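Local atomic coordinates of toxin-antitoxin system toxin HepN family (Shewanella oneidensis MR-1, PDB entry 6M6U), a protein that cleaves mRNA as the toxin of a type VII toxin-antitoxin system and is neutralised by its cognate antitoxin MntA, mostly through tri-AMPylation. Residues Gln44-Ala49 against Glu121-Phe126; Thr74-Ala77 against Leu81-Gln84. All blocks are in the same frame, centred on the assembly; numbering follows the deposited sequence.

Interaction 1: residues Gln44-Ala49 against Glu121-Phe126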
loop_
_atom_site.group_PDB
_atom_site.type_symbol
_atom_site.label_atom_id
_atom_site.label_comp_id
_atom_site.label_asym_id
_atom_site.label_seq_id
_atom_site.Cartn_x
_atom_site.Cartn_y
_atom_site.Cartn_z
ATOM N N GLN B 44 -42.289 24.121 9.971
ATOM C CA GLN B 44 -40.985 23.474 9.875
ATOM C C GLN B 44 -39.908 24.309 10.556
ATOM O O GLN B 44 -39.094 23.786 11.327
ATOM C CB GLN B 44 -40.633 23.236 8.410
ATOM C CG GLN B 44 -39.201 22.796 8.185
ATOM C CD GLN B 44 -38.929 22.468 6.739
ATOM O OE1 GLN B 44 -39.194 21.357 6.286
ATOM N NE2 GLN B 44 -38.409 23.442 5.995
ATOM N N ARG B 45 -39.892 25.616 10.283
ATOM C CA ARG B 45 -38.906 26.498 10.902
ATOM C C ARG B 45 -39.059 26.515 12.417
ATOM O O ARG B 45 -38.060 26.523 13.149
ATOM C CB ARG B 45 -39.036 27.907 10.320
ATOM C CG ARG B 45 -38.635 27.991 8.856
ATOM C CD ARG B 45 -39.019 29.306 8.228
ATOM N NE ARG B 45 -38.322 29.489 6.948
ATOM C CZ ARG B 45 -38.584 30.450 6.054
ATOM N NH1 ARG B 45 -39.543 31.327 6.299
ATOM N NH2 ARG B 45 -37.867 30.518 4.941
ATOM N N CYS B 46 -40.302 26.525 12.908
ATOM C CA CYS B 46 -40.531 26.394 14.345
ATOM C C CYS B 46 -39.966 25.083 14.875
ATOM O O CYS B 46 -39.324 25.059 15.931
ATOM C CB CYS B 46 -42.025 26.485 14.660
ATOM S SG CYS B 46 -42.727 28.141 14.584
ATOM N N CYS B 47 -40.208 23.979 14.162
ATOM C CA CYS B 47 -39.705 22.686 14.613
ATOM C C CYS B 47 -38.183 22.658 14.613
ATOM O O CYS B 47 -37.566 22.169 15.566
ATOM C CB CYS B 47 -40.260 21.565 13.733
ATOM S SG CYS B 47 -42.006 21.199 13.998
ATOM N N GLU B 48 -37.558 23.189 13.559
ATOM C CA GLU B 48 -36.101 23.173 13.492
ATOM C C GLU B 48 -35.492 24.051 14.574
ATOM O O GLU B 48 -34.447 23.713 15.139
ATOM C CB GLU B 48 -35.630 23.607 12.106
ATOM C CG GLU B 48 -35.835 22.542 11.041
ATOM C CD GLU B 48 -35.013 21.290 11.306
ATOM O OE1 GLU B 48 -33.850 21.414 11.750
ATOM O OE2 GLU B 48 -35.537 20.177 11.081
ATOM N N ALA B 49 -36.136 25.175 14.891
ATOM C CA ALA B 49 -35.635 26.009 15.977
ATOM C C ALA B 49 -35.757 25.295 17.319
ATOM O O ALA B 49 -34.858 25.393 18.164
ATOM C CB ALA B 49 -36.373 27.346 15.996
ATOM N N GLU B 121 -49.300 26.634 21.159
ATOM C CA GLU B 121 -48.908 26.874 22.544
ATOM C C GLU B 121 -47.782 25.946 22.989
ATOM O O GLU B 121 -47.042 26.286 23.917
ATOM C CB GLU B 121 -50.114 26.710 23.471
ATOM C CG GLU B 121 -50.926 27.981 23.690
ATOM C CD GLU B 121 -51.859 28.310 22.534
ATOM O OE1 GLU B 121 -52.563 29.337 22.621
ATOM O OE2 GLU B 121 -51.895 27.546 21.546
ATOM N N ASP B 122 -47.649 24.774 22.358
ATOM C CA ASP B 122 -46.556 23.866 22.704
ATOM C C ASP B 122 -45.202 24.514 22.446
ATOM O O ASP B 122 -44.289 24.410 23.273
ATOM C CB ASP B 122 -46.682 22.558 21.922
ATOM C CG ASP B 122 -47.949 21.792 22.261
ATOM O OD1 ASP B 122 -48.523 22.036 23.344
ATOM O OD2 ASP B 122 -48.366 20.941 21.446
ATOM N N PHE B 123 -45.056 25.189 21.303
ATOM C CA PHE B 123 -43.840 25.947 21.033
ATOM C C PHE B 123 -43.601 27.007 22.100
ATOM O O PHE B 123 -42.472 27.182 22.572
ATOM C CB PHE B 123 -43.923 26.600 19.653
ATOM C CG PHE B 123 -43.932 25.626 18.512
ATOM C CD1 PHE B 123 -43.022 24.581 18.463
ATOM C CD2 PHE B 123 -44.854 25.757 17.481
ATOM C CE1 PHE B 123 -43.027 23.687 17.411
ATOM C CE2 PHE B 123 -44.864 24.863 16.423
ATOM C CZ PHE B 123 -43.948 23.825 16.391
ATOM N N GLU B 124 -44.655 27.729 22.490
ATOM C CA GLU B 124 -44.506 28.788 23.483
ATOM C C GLU B 124 -44.253 28.212 24.870
ATOM O O GLU B 124 -43.474 28.775 25.649
ATOM C CB GLU B 124 -45.747 29.681 23.478
ATOM C CG GLU B 124 -46.198 30.059 22.078
ATOM C CD GLU B 124 -46.657 31.497 21.973
ATOM O OE1 GLU B 124 -47.858 31.757 22.189
ATOM O OE2 GLU B 124 -45.809 32.367 21.680
ATOM N N GLN B 125 -44.895 27.087 25.190
ATOM C CA GLN B 125 -44.616 26.397 26.446
ATOM C C GLN B 125 -43.171 25.907 26.493
ATOM O O GLN B 125 -42.510 25.994 27.534
ATOM C CB GLN B 125 -45.594 25.234 26.616
ATOM C CG GLN B 125 -45.547 24.536 27.963
ATOM C CD GLN B 125 -46.540 23.390 28.052
ATOM O OE1 GLN B 125 -47.522 23.344 27.307
ATOM N NE2 GLN B 125 -46.284 22.453 28.958
ATOM N N PHE B 126 -42.665 25.394 25.370
ATOM C CA PHE B 126 -41.267 24.976 25.296
ATOM C C PHE B 126 -40.326 26.163 25.469
ATOM O O PHE B 126 -39.285 26.050 26.127
ATOM C CB PHE B 126 -41.021 24.268 23.961
ATOM C CG PHE B 126 -39.598 23.860 23.734
ATOM C CD1 PHE B 126 -39.054 22.785 24.415
ATOM C CD2 PHE B 126 -38.811 24.532 22.814
ATOM C CE1 PHE B 126 -37.742 22.399 24.194
ATOM C CE2 PHE B 126 -37.498 24.150 22.590
ATOM C CZ PHE B 126 -36.966 23.081 23.280
#
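Phe-123 lays one face of its ring over the CB of Cys-46. This is helix-on-helix packing in the core of the all-helical HepT-like (HEPN) fold, where helix 120-131 meets the middle of helix 33-60. The touch is a CH-pi contact: Cys-46 CB stands 3.8 Å from the ring centroid of Phe-123, 17° off the ring normal. It is offset toward the rim, nearest CZ and CE2. Cys-46 SG also lies over this face, farther out, and makes a sulfur-aromatic contact.

Cys-47 uses the same ring differently. Its sulfur comes to the edge, near the ring plane. Its CB starts away from helix 120-131, but SG sits beside the backbone N (chi1 -73°), and this brings the sulfur back to the ring. No hydrogen bond crosses between the segments.

Ile-16 of helix 3-23 and Met-93 of helix 84-102 also pack on Phe-123, so the ring joins four helices. The side chain of Cys-47 is about 4 Å from that of Arg-97, an active-site residue by similarity. Next along helix 33-60, Glu-48 forms a salt bridge with this Arg-97 and a hydrogen bond with His-113 of the MntA antitoxin chain. At the ring edge, Cys-47 SG is 4.0 Å from Phe-123 CZ.

Interaction 2: residues Thr74-Ala77 against Leu81-Gln84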
loop_
_atom_site.group_PDB
_atom_site.type_symbol
_atom_site.label_atom_id
_atom_site.label_comp_id
_atom_site.label_asym_id
_atom_site.label_seq_id
_atom_site.Cartn_x
_atom_site.Cartn_y
_atom_site.Cartn_z
ATOM N N THR B 74 -36.773 13.442 23.614
ATOM C CA THR B 74 -36.845 12.353 24.582
ATOM C C THR B 74 -35.766 12.491 25.648
ATOM O O THR B 74 -36.042 12.326 26.842
ATOM C CB THR B 74 -36.726 11.006 23.869
ATOM O OG1 THR B 74 -37.837 10.832 22.981
ATOM C CG2 THR B 74 -36.706 9.867 24.872
ATOM N N LEU B 75 -34.533 12.817 25.241
ATOM C CA LEU B 75 -33.441 12.944 26.204
ATOM C C LEU B 75 -33.671 14.106 27.165
ATOM O O LEU B 75 -33.316 14.021 28.345
ATOM C CB LEU B 75 -32.103 13.107 25.484
ATOM C CG LEU B 75 -31.551 11.876 24.752
ATOM C CD1 LEU B 75 -30.189 12.180 24.137
ATOM C CD2 LEU B 75 -31.450 10.677 25.689
ATOM N N LEU B 76 -34.245 15.210 26.679
ATOM C CA LEU B 76 -34.571 16.317 27.577
ATOM C C LEU B 76 -35.603 15.900 28.616
ATOM O O LEU B 76 -35.549 16.344 29.771
ATOM C CB LEU B 76 -35.084 17.519 26.787
ATOM C CG LEU B 76 -34.145 18.164 25.767
ATOM C CD1 LEU B 76 -34.903 19.213 24.972
ATOM C CD2 LEU B 76 -32.938 18.786 26.462
ATOM N N ALA B 77 -36.558 15.051 28.223
ATOM C CA ALA B 77 -37.609 14.636 29.147
ATOM C C ALA B 77 -37.074 13.678 30.204
ATOM O O ALA B 77 -37.452 13.767 31.378
ATOM C CB ALA B 77 -38.764 13.997 28.376
ATOM N N LEU B 81 -36.051 18.145 32.109
ATOM C CA LEU B 81 -35.976 19.545 31.719
ATOM C C LEU B 81 -37.199 19.986 30.929
ATOM O O LEU B 81 -37.507 21.182 30.906
ATOM C CB LEU B 81 -34.692 19.806 30.923
ATOM C CG LEU B 81 -33.446 19.127 31.517
ATOM C CD1 LEU B 81 -32.198 19.451 30.699
ATOM C CD2 LEU B 81 -33.236 19.502 32.994
ATOM N N ILE B 82 -37.906 19.051 30.301
ATOM C CA ILE B 82 -39.261 19.275 29.816
ATOM C C ILE B 82 -40.126 18.133 30.324
ATOM O O ILE B 82 -39.635 17.032 30.600
ATOM C CB ILE B 82 -39.357 19.377 28.275
ATOM C CG1 ILE B 82 -38.831 18.101 27.609
ATOM C CG2 ILE B 82 -38.622 20.608 27.774
ATOM C CD1 ILE B 82 -38.999 18.092 26.097
ATOM N N THR B 83 -41.419 18.402 30.457
ATOM C CA THR B 83 -42.345 17.378 30.911
ATOM C C THR B 83 -42.495 16.299 29.847
ATOM O O THR B 83 -42.293 16.538 28.654
ATOM C CB THR B 83 -43.706 17.994 31.227
ATOM O OG1 THR B 83 -44.348 18.379 30.007
ATOM C CG2 THR B 83 -43.537 19.222 32.108
ATOM N N GLN B 84 -42.832 15.090 30.296
ATOM C CA GLN B 84 -43.157 14.027 29.349
ATOM C C GLN B 84 -44.311 14.395 28.423
ATOM O O GLN B 84 -44.235 14.057 27.229
ATOM C CB GLN B 84 -43.455 12.726 30.106
ATOM C CG GLN B 84 -43.662 11.524 29.202
ATOM C CD GLN B 84 -42.363 11.026 28.603
ATOM O OE1 GLN B 84 -41.281 11.323 29.111
ATOM N NE2 GLN B 84 -42.462 10.272 27.512
#
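Leu-76 and Leu-81 are joined by the one hydrogen bond between these segments, a backbone link across the turn that ends helix 69-78. Leu-81 N donates to Leu-76 O over 3.0 Å. A weaker polar touch follows one residue on: the CA-H of Ala-77 points at Ile-82 O, with CA and O 3.5 Å apart.

The apolar contacts centre on Ile-82. Its CG1 lies between the backbone N and the carbonyl carbon (chi1 59°), which turns the ethyl arm back to the helix. There CG1 is 3.9 Å from Leu-76 CB and 4.2 Å from Ala-77 CB. CD1 also packs on Leu-76 CB. Leu-81 and Leu-76 meet more loosely through their methyl ends.

Gln-84 bends at chi2 (74°), and its OE1 comes within 3.7 Å of Ala-77 CB. Thr-83 is the N-cap of the next helix, and its OG1 hydrogen-bonds to Leu-86 N.

The contact therefore closes the short loop between helix 69-78 and helix 84-102. Leu-76 packs on Ala-54 and Ile-57 of helix 33-60, while Ala-77 and Ile-82 both touch Ser-87 of helix 84-102.

In the fold
Interaction 1 is core and interaction 2 is peripheral: their centres lie about 3 Å and 15 Å from the centre of the chain. Interaction 1 joins helices far apart in sequence and uses side chains alone, an aromatic ring against two cysteines. Interaction 2 is local and partly buried, and combines a backbone hydrogen bond with aliphatic packing. Helix 33-60 supplies one side of interaction 1 and packs against Leu-76 of interaction 2; helix 84-102 touches both. They meet directly where Phe-126 CD1 packs on Ile-82 CG2 at 4.0 Å. Interaction 1 lies near the putative active site; interaction 2 lies away from it.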